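Local atomic coordinates of variant surface glycoprotein MITat 1.13 (Trypanosoma brucei, PDB entry 6Z8H), a protein that probably forms, in many copies, the dense surface coat of the parasite, one of a large series of antigenically distinct coats through which it evades host immunity. Residues E59-V70 with L88-R99; F228-S236 with R247-F256. All coordinates share one frame; numbering follows the deposited sequence.

The two contacts lie on opposite sides of the centre of an elongated chain, their own centres about 60 Å apart and their nearest atoms about 36 Å apart. Contact 1 is part of the long antiparallel hairpin formed by helix 34-75 and helix 78-129, the coiled core usual in A-type variant surface glycoproteins. Contact 2 belongs to the five-stranded antiparallel sheet region, and helix 78-129 links the two places: it supplies Leu88-Arg99 to contact 1, and its residues Leu126 and Leu129 pack on the phenylalanines of contact 2. Both touch the second subunit. A NAG of a glycan attached to the protein lies about 8 Å from the side chain of Phe256.

Contact 1: residues E59-V70 with L88-R99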
loop_
_atom_site.group_PDB
_atom_site.type_symbol
_atom_site.label_atom_id
_atom_site.label_comp_id
_atom_site.label_asym_id
_atom_site.label_seq_id
_atom_site.Cartn_x
_atom_site.Cartn_y
_atom_site.Cartn_z
ATOM N N GLU A 59 8.476 -0.301 -16.014
ATOM C CA GLU A 59 9.806 0.143 -15.612
ATOM C C GLU A 59 10.761 -1.029 -15.566
ATOM O O GLU A 59 11.952 -0.886 -15.904
ATOM C CB GLU A 59 9.754 0.845 -14.252
ATOM C CG GLU A 59 11.012 1.583 -13.810
ATOM C CD GLU A 59 12.111 0.711 -13.228
ATOM O OE1 GLU A 59 11.857 -0.407 -12.723
ATOM O OE2 GLU A 59 13.278 1.166 -13.266
ATOM N N ARG A 60 10.290 -2.189 -15.106
ATOM C CA ARG A 60 11.150 -3.371 -15.120
ATOM C C ARG A 60 11.544 -3.727 -16.541
ATOM O O ARG A 60 12.713 -4.011 -16.812
ATOM C CB ARG A 60 10.466 -4.561 -14.439
ATOM C CG ARG A 60 11.193 -5.886 -14.613
ATOM C CD ARG A 60 10.457 -7.076 -14.006
ATOM N NE ARG A 60 9.362 -7.548 -14.850
ATOM C CZ ARG A 60 8.080 -7.528 -14.504
ATOM N NH1 ARG A 60 7.702 -7.083 -13.309
ATOM N NH2 ARG A 60 7.161 -7.981 -15.346
ATOM N N GLU A 61 10.579 -3.693 -17.460
ATOM C CA GLU A 61 10.854 -4.000 -18.854
ATOM C C GLU A 61 11.743 -2.943 -19.484
ATOM O O GLU A 61 12.630 -3.279 -20.266
ATOM C CB GLU A 61 9.561 -4.121 -19.663
ATOM C CG GLU A 61 8.726 -5.335 -19.335
ATOM C CD GLU A 61 7.518 -5.474 -20.234
ATOM O OE1 GLU A 61 7.387 -4.718 -21.216
ATOM O OE2 GLU A 61 6.689 -6.340 -19.934
ATOM N N ASN A 62 11.530 -1.665 -19.158
ATOM C CA ASN A 62 12.361 -0.604 -19.715
ATOM C C ASN A 62 13.794 -0.682 -19.178
ATOM O O ASN A 62 14.753 -0.464 -19.932
ATOM C CB ASN A 62 11.755 0.770 -19.425
ATOM C CG ASN A 62 10.572 1.105 -20.324
ATOM O OD1 ASN A 62 10.465 0.599 -21.438
ATOM N ND2 ASN A 62 9.652 1.955 -19.821
ATOM N N SER A 63 13.977 -0.977 -17.890
ATOM C CA SER A 63 15.331 -1.142 -17.380
ATOM C C SER A 63 16.044 -2.277 -18.089
ATOM O O SER A 63 17.212 -2.121 -18.488
ATOM C CB SER A 63 15.291 -1.455 -15.890
ATOM O OG SER A 63 14.870 -0.340 -15.143
ATOM N N GLU A 64 15.356 -3.408 -18.299
ATOM C CA GLU A 64 15.956 -4.531 -19.017
ATOM C C GLU A 64 16.272 -4.154 -20.463
ATOM O O GLU A 64 17.347 -4.481 -20.987
ATOM C CB GLU A 64 15.014 -5.731 -19.012
ATOM C CG GLU A 64 15.545 -6.953 -19.721
ATOM C CD GLU A 64 14.653 -8.168 -19.569
ATOM O OE1 GLU A 64 14.569 -8.712 -18.447
ATOM O OE2 GLU A 64 14.019 -8.572 -20.570
ATOM N N ALA A 65 15.357 -3.445 -21.123
ATOM C CA ALA A 65 15.585 -3.083 -22.512
ATOM C C ALA A 65 16.800 -2.185 -22.637
ATOM O O ALA A 65 17.601 -2.345 -23.566
ATOM C CB ALA A 65 14.355 -2.386 -23.083
ATOM N N TYR A 66 16.937 -1.205 -21.747
ATOM C CA TYR A 66 18.064 -0.285 -21.843
ATOM C C TYR A 66 19.368 -1.016 -21.609
ATOM O O TYR A 66 20.357 -0.754 -22.287
ATOM C CB TYR A 66 17.903 0.851 -20.832
ATOM C CG TYR A 66 18.995 1.873 -20.913
ATOM C CD1 TYR A 66 19.113 2.711 -22.003
ATOM C CD2 TYR A 66 19.931 1.976 -19.912
ATOM C CE1 TYR A 66 20.137 3.635 -22.091
ATOM C CE2 TYR A 66 20.941 2.909 -19.964
ATOM C CZ TYR A 66 21.055 3.726 -21.072
ATOM O OH TYR A 66 22.081 4.637 -21.105
ATOM N N SER A 67 19.406 -1.908 -20.630
ATOM C CA SER A 67 20.623 -2.679 -20.424
ATOM C C SER A 67 20.968 -3.522 -21.637
ATOM O O SER A 67 22.143 -3.636 -21.997
ATOM C CB SER A 67 20.488 -3.533 -19.174
ATOM O OG SER A 67 20.561 -2.686 -18.056
ATOM N N LYS A 68 19.935 -4.077 -22.275
ATOM C CA LYS A 68 20.058 -4.917 -23.493
ATOM C C LYS A 68 20.658 -4.068 -24.622
ATOM O O LYS A 68 21.492 -4.604 -25.376
ATOM C CB LYS A 68 18.691 -5.482 -23.893
ATOM C CG LYS A 68 18.348 -6.836 -23.285
ATOM C CD LYS A 68 17.428 -7.675 -24.145
ATOM C CE LYS A 68 16.191 -8.142 -23.409
ATOM N NZ LYS A 68 15.267 -8.880 -24.302
ATOM N N LEU A 69 20.250 -2.797 -24.726
ATOM C CA LEU A 69 20.723 -1.887 -25.772
ATOM C C LEU A 69 22.184 -1.521 -25.536
ATOM O O LEU A 69 22.985 -1.505 -26.470
ATOM C CB LEU A 69 19.880 -0.614 -25.824
ATOM C CG LEU A 69 18.469 -0.716 -26.409
ATOM C CD1 LEU A 69 17.735 0.587 -26.223
ATOM C CD2 LEU A 69 18.596 -1.059 -27.883
ATOM N N VAL A 70 22.549 -1.176 -24.297
ATOM C CA VAL A 70 23.935 -0.787 -24.033
ATOM C C VAL A 70 24.866 -1.953 -24.315
ATOM O O VAL A 70 25.915 -1.802 -24.964
ATOM C CB VAL A 70 24.091 -0.255 -22.600
ATOM C CG1 VAL A 70 25.554 -0.027 -22.271
ATOM C CG2 VAL A 70 23.295 1.007 -22.417
ATOM N N LEU A 88 19.706 4.619 -28.214
ATOM C CA LEU A 88 20.220 4.684 -26.848
ATOM C C LEU A 88 19.779 5.936 -26.097
ATOM O O LEU A 88 19.311 5.845 -24.964
ATOM C CB LEU A 88 21.745 4.616 -26.866
ATOM C CG LEU A 88 22.340 3.227 -27.063
ATOM C CD1 LEU A 88 23.833 3.309 -27.424
ATOM C CD2 LEU A 88 22.235 2.404 -25.841
ATOM N N GLY A 89 19.939 7.111 -26.682
ATOM C CA GLY A 89 19.568 8.342 -26.006
ATOM C C GLY A 89 18.068 8.409 -25.779
ATOM O O GLY A 89 17.596 8.764 -24.695
ATOM N N ALA A 90 17.307 8.009 -26.789
ATOM C CA ALA A 90 15.855 8.000 -26.688
ATOM C C ALA A 90 15.405 7.025 -25.606
ATOM O O ALA A 90 14.446 7.295 -24.861
ATOM C CB ALA A 90 15.256 7.662 -28.068
ATOM N N ALA A 91 16.021 5.848 -25.561
ATOM C CA ALA A 91 15.693 4.875 -24.515
ATOM C C ALA A 91 16.033 5.405 -23.124
ATOM O O ALA A 91 15.286 5.180 -22.165
ATOM C CB ALA A 91 16.362 3.533 -24.811
ATOM N N ALA A 92 17.164 6.073 -22.961
ATOM C CA ALA A 92 17.475 6.676 -21.664
ATOM C C ALA A 92 16.426 7.718 -21.265
ATOM O O ALA A 92 16.088 7.842 -20.083
ATOM C CB ALA A 92 18.887 7.275 -21.714
ATOM N N ASP A 93 15.954 8.502 -22.232
ATOM C CA ASP A 93 14.888 9.466 -21.984
ATOM C C ASP A 93 13.630 8.752 -21.502
ATOM O O ASP A 93 13.025 9.145 -20.494
ATOM C CB ASP A 93 14.593 10.243 -23.263
ATOM C CG ASP A 93 15.550 11.362 -23.494
ATOM O OD1 ASP A 93 16.222 11.778 -22.532
ATOM O OD2 ASP A 93 15.608 11.837 -24.649
ATOM N N ILE A 94 13.219 7.698 -22.214
ATOM C CA ILE A 94 12.019 6.956 -21.831
ATOM C C ILE A 94 12.147 6.397 -20.417
ATOM O O ILE A 94 11.238 6.522 -19.589
ATOM C CB ILE A 94 11.732 5.854 -22.862
ATOM C CG1 ILE A 94 11.298 6.485 -24.198
ATOM C CG2 ILE A 94 10.605 4.942 -22.310
ATOM C CD1 ILE A 94 11.375 5.526 -25.373
ATOM N N LEU A 95 13.291 5.793 -20.110
ATOM C CA LEU A 95 13.458 5.148 -18.814
ATOM C C LEU A 95 13.486 6.184 -17.704
ATOM O O LEU A 95 12.910 5.976 -16.632
ATOM C CB LEU A 95 14.753 4.332 -18.832
ATOM C CG LEU A 95 15.159 3.586 -17.577
ATOM C CD1 LEU A 95 13.997 2.757 -17.068
ATOM C CD2 LEU A 95 16.413 2.744 -17.838
ATOM N N ASP A 96 14.192 7.288 -17.904
ATOM C CA ASP A 96 14.272 8.308 -16.866
ATOM C C ASP A 96 12.892 8.897 -16.573
ATOM O O ASP A 96 12.522 9.084 -15.409
ATOM C CB ASP A 96 15.286 9.389 -17.255
ATOM C CG ASP A 96 15.701 10.233 -16.075
ATOM O OD1 ASP A 96 16.362 9.696 -15.159
ATOM O OD2 ASP A 96 15.417 11.438 -16.070
ATOM N N ILE A 97 12.132 9.212 -17.623
ATOM C CA ILE A 97 10.798 9.781 -17.426
ATOM C C ILE A 97 9.896 8.765 -16.731
ATOM O O ILE A 97 9.139 9.098 -15.802
ATOM C CB ILE A 97 10.210 10.261 -18.770
ATOM C CG1 ILE A 97 10.893 11.545 -19.227
ATOM C CG2 ILE A 97 8.672 10.444 -18.609
ATOM C CD1 ILE A 97 10.820 11.761 -20.713
ATOM N N CYS A 98 9.982 7.508 -17.168
ATOM C CA CYS A 98 9.214 6.422 -16.564
ATOM C C CYS A 98 9.467 6.353 -15.064
ATOM O O CYS A 98 8.528 6.313 -14.256
ATOM C CB CYS A 98 9.633 5.128 -17.271
ATOM S SG CYS A 98 9.274 3.636 -16.336
ATOM N N ARG A 99 10.732 6.365 -14.671
ATOM C CA ARG A 99 11.070 6.265 -13.261
ATOM C C ARG A 99 10.626 7.495 -12.492
ATOM O O ARG A 99 10.125 7.369 -11.371
ATOM C CB ARG A 99 12.577 6.073 -13.128
ATOM C CG ARG A 99 13.035 4.731 -13.531
ATOM C CD ARG A 99 14.548 4.708 -13.600
ATOM N NE ARG A 99 14.991 3.346 -13.806
ATOM C CZ ARG A 99 16.259 3.013 -14.081
ATOM N NH1 ARG A 99 17.196 3.958 -14.224
ATOM N NH2 ARG A 99 16.590 1.738 -14.265
#
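Arg99 of helix 78-129 reaches across to Glu59 and Ser63 of helix 34-75 with its guanidinium edge. Arg99 NE gives a nearly straight bond (167°) to Glu59 OE2 at 2.8 Å, within the guanidinium plane and on the carboxylate's anti lone pair, completing a salt bridge. Arg99 NH2 binds Ser63 OG, also at 2.8 Å, but with the hydroxyl tilted from that plane. Ser63 is small enough to admit the guanidinium, and its OG in turn donates to the Glu59 carbonyl. Leu95 CG lies over the centre of one guanidinium face. Glu59 CG, anti to the backbone N (chi1 -169°), passes Cys98 SG before the chain bends at chi2 toward Arg99.

Two knobs into holes follow. Leu95 sits among Glu59, Asn62, Ser63 and Tyr66, its CD1 3.8 Å from Asn62 CB. The Tyr66 ring enters the reciprocal hole of Leu88, Ala91, Ala92 and Leu95, where the alanines make room for it: Ala91 CB lies at its edge, 4.0 Å from Tyr66 CD1. Leu69 CD1 closes on Ala91 CB at 3.5 Å. The axes run antiparallel (154°), 9.7 Å apart.

Asn62 turns its amide to the backbone of Ser282 and Ile284, close to where Cys98 is disulfide-bonded to Cys280. Arg99 also meets Arg99 of the second subunit, so its pairing with Glu59 probably eases the like charges at the dimer interface.

Contact 2: residues F228-S236 with R247-F256; sequences FSGSSKDES and RAIHSNDADF
Phe228 presents a ring face to the edge of Phe256 in a T-shaped stack, centroids 5.9 Å apart and planes at 76°, while Ala254 CB lies at the edge of the Phe228 ring, 4.0 Å from Phe228 CE1. The alanine's single methyl fits beside the ring, and both phenylalanines pack on Leu129 of helix 78-129 and on Ile192.

Beyond this apolar end the chain turns at Gly230 and runs back beside strand 247-253. With chi1 at -72°, Ser251 OG stands beside its own backbone N and is carried to Lys233 O, to which it donates at 2.7 Å, in the carbonyl plane and on a lone pair; it is also bonded to His196. Further on, Glu235 N donates to Ala248 O at 2.8 Å. Ala248 N in turn gives a weak bond to Glu235 OE1 at 3.4 Å, and Lys233 CB rests on the small Ala248 methyl.

Asp234 OD1 accepts both Ser236 N, in an Asx turn, and Ser236 OG at 2.6 Å, which holds the carboxylate where helix 236-239 begins. One backbone bond is thus supplemented by the Ser251 hydroxyl and, weakly, by the Glu235 carboxylate in tying this loop to the strand, while His250 and Asn252 of that strand bond to the second subunit.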
loop_
_atom_site.group_PDB
_atom_site.type_symbol
_atom_site.label_atom_id
_atom_site.label_comp_id
_atom_site.label_asym_id
_atom_site.label_seq_id
_atom_site.Cartn_x
_atom_site.Cartn_y
_atom_site.Cartn_z
ATOM N N PHE A 228 -30.334 2.166 13.543
ATOM C CA PHE A 228 -29.460 3.216 13.038
ATOM C C PHE A 228 -29.964 3.637 11.667
ATOM O O PHE A 228 -30.524 2.821 10.928
ATOM C CB PHE A 228 -27.998 2.752 12.901
ATOM C CG PHE A 228 -27.333 2.424 14.202
ATOM C CD1 PHE A 228 -26.834 3.425 15.016
ATOM C CD2 PHE A 228 -27.180 1.112 14.593
ATOM C CE1 PHE A 228 -26.225 3.133 16.223
ATOM C CE2 PHE A 228 -26.545 0.803 15.797
ATOM C CZ PHE A 228 -26.066 1.820 16.607
ATOM N N SER A 229 -29.714 4.898 11.305
ATOM C CA SER A 229 -30.027 5.381 9.965
ATOM C C SER A 229 -29.223 6.645 9.678
ATOM O O SER A 229 -28.406 7.097 10.488
ATOM C CB SER A 229 -31.540 5.614 9.788
ATOM O OG SER A 229 -31.957 6.914 10.219
ATOM N N GLY A 230 -29.468 7.207 8.501
ATOM C CA GLY A 230 -28.831 8.410 8.016
ATOM C C GLY A 230 -29.569 9.695 8.323
ATOM O O GLY A 230 -29.167 10.754 7.829
ATOM N N SER A 231 -30.610 9.654 9.147
ATOM C CA SER A 231 -31.353 10.862 9.461
ATOM C C SER A 231 -31.844 10.809 10.900
ATOM O O SER A 231 -32.164 9.739 11.423
ATOM C CB SER A 231 -32.585 11.004 8.559
ATOM O OG SER A 231 -32.268 10.817 7.207
ATOM N N SER A 232 -31.944 11.982 11.522
ATOM C CA SER A 232 -32.565 12.059 12.838
ATOM C C SER A 232 -34.053 11.721 12.750
ATOM O O SER A 232 -34.731 12.052 11.776
ATOM C CB SER A 232 -32.374 13.460 13.423
ATOM O OG SER A 232 -32.837 13.535 14.748
ATOM N N LYS A 233 -34.571 11.079 13.802
ATOM C CA LYS A 233 -35.976 10.681 13.881
ATOM C C LYS A 233 -36.558 11.000 15.253
ATOM O O LYS A 233 -35.912 10.801 16.288
ATOM C CB LYS A 233 -36.166 9.164 13.604
ATOM C CG LYS A 233 -35.846 8.729 12.167
ATOM C CD LYS A 233 -35.437 7.250 12.038
ATOM C CE LYS A 233 -36.607 6.323 11.775
ATOM N NZ LYS A 233 -36.178 4.941 11.416
ATOM N N ASP A 234 -37.801 11.475 15.250
ATOM C CA ASP A 234 -38.577 11.601 16.481
ATOM C C ASP A 234 -40.033 11.369 16.085
ATOM O O ASP A 234 -40.680 12.285 15.575
ATOM C CB ASP A 234 -38.387 12.973 17.109
ATOM C CG ASP A 234 -39.025 13.073 18.476
ATOM O OD1 ASP A 234 -39.915 12.267 18.766
ATOM O OD2 ASP A 234 -38.634 13.959 19.258
ATOM N N GLU A 235 -40.585 10.181 16.313
ATOM C CA GLU A 235 -41.962 9.849 15.886
ATOM C C GLU A 235 -42.845 9.764 17.128
ATOM O O GLU A 235 -43.886 9.079 17.053
ATOM C CB GLU A 235 -41.977 8.538 15.098
ATOM C CG GLU A 235 -41.483 8.684 13.669
ATOM C CD GLU A 235 -41.249 7.370 12.943
ATOM O OE1 GLU A 235 -40.402 6.583 13.409
ATOM O OE2 GLU A 235 -41.915 7.138 11.915
ATOM N N SER A 236 -42.459 10.421 18.228
ATOM C CA SER A 236 -43.272 10.353 19.432
ATOM C C SER A 236 -44.682 10.910 19.215
ATOM O O SER A 236 -45.637 10.459 19.869
ATOM C CB SER A 236 -42.531 11.072 20.557
ATOM O OG SER A 236 -42.102 12.352 20.152
ATOM N N ARG A 247 -42.031 2.608 17.079
ATOM C CA ARG A 247 -41.591 3.884 16.529
ATOM C C ARG A 247 -40.280 4.339 17.163
ATOM O O ARG A 247 -39.974 4.015 18.311
ATOM C CB ARG A 247 -42.646 4.980 16.740
ATOM C CG ARG A 247 -43.987 4.678 16.086
ATOM C CD ARG A 247 -43.849 4.699 14.600
ATOM N NE ARG A 247 -45.110 4.598 13.847
ATOM C CZ ARG A 247 -45.591 3.477 13.323
ATOM N NH1 ARG A 247 -45.029 2.308 13.587
ATOM N NH2 ARG A 247 -46.695 3.519 12.591
ATOM N N ALA A 248 -39.530 5.127 16.400
ATOM C CA ALA A 248 -38.286 5.719 16.880
ATOM C C ALA A 248 -38.640 6.973 17.670
ATOM O O ALA A 248 -39.044 7.988 17.087
ATOM C CB ALA A 248 -37.371 6.068 15.706
ATOM N N ILE A 249 -38.542 6.899 19.001
ATOM C CA ILE A 249 -39.008 7.987 19.858
ATOM C C ILE A 249 -37.903 8.932 20.312
ATOM O O ILE A 249 -38.205 9.957 20.942
ATOM C CB ILE A 249 -39.783 7.457 21.081
ATOM C CG1 ILE A 249 -38.866 6.677 22.026
ATOM C CG2 ILE A 249 -40.950 6.576 20.631
ATOM C CD1 ILE A 249 -39.579 6.280 23.336
ATOM N N HIS A 250 -36.642 8.622 20.036
ATOM C CA HIS A 250 -35.553 9.553 20.292
ATOM C C HIS A 250 -34.376 9.147 19.420
ATOM O O HIS A 250 -34.207 7.964 19.101
ATOM C CB HIS A 250 -35.115 9.570 21.766
ATOM C CG HIS A 250 -34.207 10.712 22.111
ATOM N ND1 HIS A 250 -34.679 11.952 22.487
ATOM C CD2 HIS A 250 -32.856 10.809 22.117
ATOM C CE1 HIS A 250 -33.660 12.766 22.695
ATOM N NE2 HIS A 250 -32.541 12.091 22.497
ATOM N N SER A 251 -33.561 10.132 19.046
ATOM C CA SER A 251 -32.381 9.879 18.234
ATOM C C SER A 251 -31.151 10.492 18.886
ATOM O O SER A 251 -31.233 11.544 19.527
ATOM C CB SER A 251 -32.537 10.459 16.819
ATOM O OG SER A 251 -33.458 9.705 16.053
ATOM N N ASN A 252 -30.017 9.814 18.734
ATOM C CA ASN A 252 -28.738 10.301 19.219
ATOM C C ASN A 252 -27.715 10.223 18.100
ATOM O O ASN A 252 -27.873 9.477 17.132
ATOM C CB ASN A 252 -28.241 9.489 20.415
ATOM C CG ASN A 252 -29.075 9.724 21.650
ATOM O OD1 ASN A 252 -29.082 10.821 22.214
ATOM N ND2 ASN A 252 -29.800 8.705 22.075
ATOM N N ASP A 253 -26.646 10.989 18.258
ATOM C CA ASP A 253 -25.651 11.081 17.201
ATOM C C ASP A 253 -24.783 9.828 17.177
ATOM O O ASP A 253 -24.314 9.358 18.220
ATOM C CB ASP A 253 -24.775 12.314 17.395
ATOM C CG ASP A 253 -25.513 13.596 17.111
ATOM O OD1 ASP A 253 -26.363 13.596 16.198
ATOM O OD2 ASP A 253 -25.243 14.604 17.800
ATOM N N ALA A 254 -24.570 9.290 15.980
ATOM C CA ALA A 254 -23.804 8.067 15.762
ATOM C C ALA A 254 -23.053 8.179 14.435
ATOM O O ALA A 254 -23.205 7.375 13.510
ATOM C CB ALA A 254 -24.718 6.845 15.789
ATOM N N ASP A 255 -22.222 9.197 14.348
ATOM C CA ASP A 255 -21.407 9.440 13.127
ATOM C C ASP A 255 -20.149 8.558 13.172
ATOM O O ASP A 255 -19.156 9.020 13.710
ATOM C CB ASP A 255 -21.055 10.906 13.023
ATOM C CG ASP A 255 -20.314 11.211 11.748
ATOM O OD1 ASP A 255 -20.118 10.291 10.989
ATOM O OD2 ASP A 255 -20.120 12.351 11.472
ATOM N N PHE A 256 -20.224 7.360 12.621
ATOM C CA PHE A 256 -19.108 6.421 12.690
ATOM C C PHE A 256 -17.979 6.804 11.745
ATOM O O PHE A 256 -16.805 6.788 12.129
ATOM C CB PHE A 256 -19.594 5.018 12.361
ATOM C CG PHE A 256 -20.367 4.370 13.490
ATOM C CD1 PHE A 256 -19.681 3.725 14.495
ATOM C CD2 PHE A 256 -21.773 4.406 13.553
ATOM C CE1 PHE A 256 -20.368 3.133 15.562
ATOM C CE2 PHE A 256 -22.454 3.785 14.598
ATOM C CZ PHE A 256 -21.744 3.158 15.603
#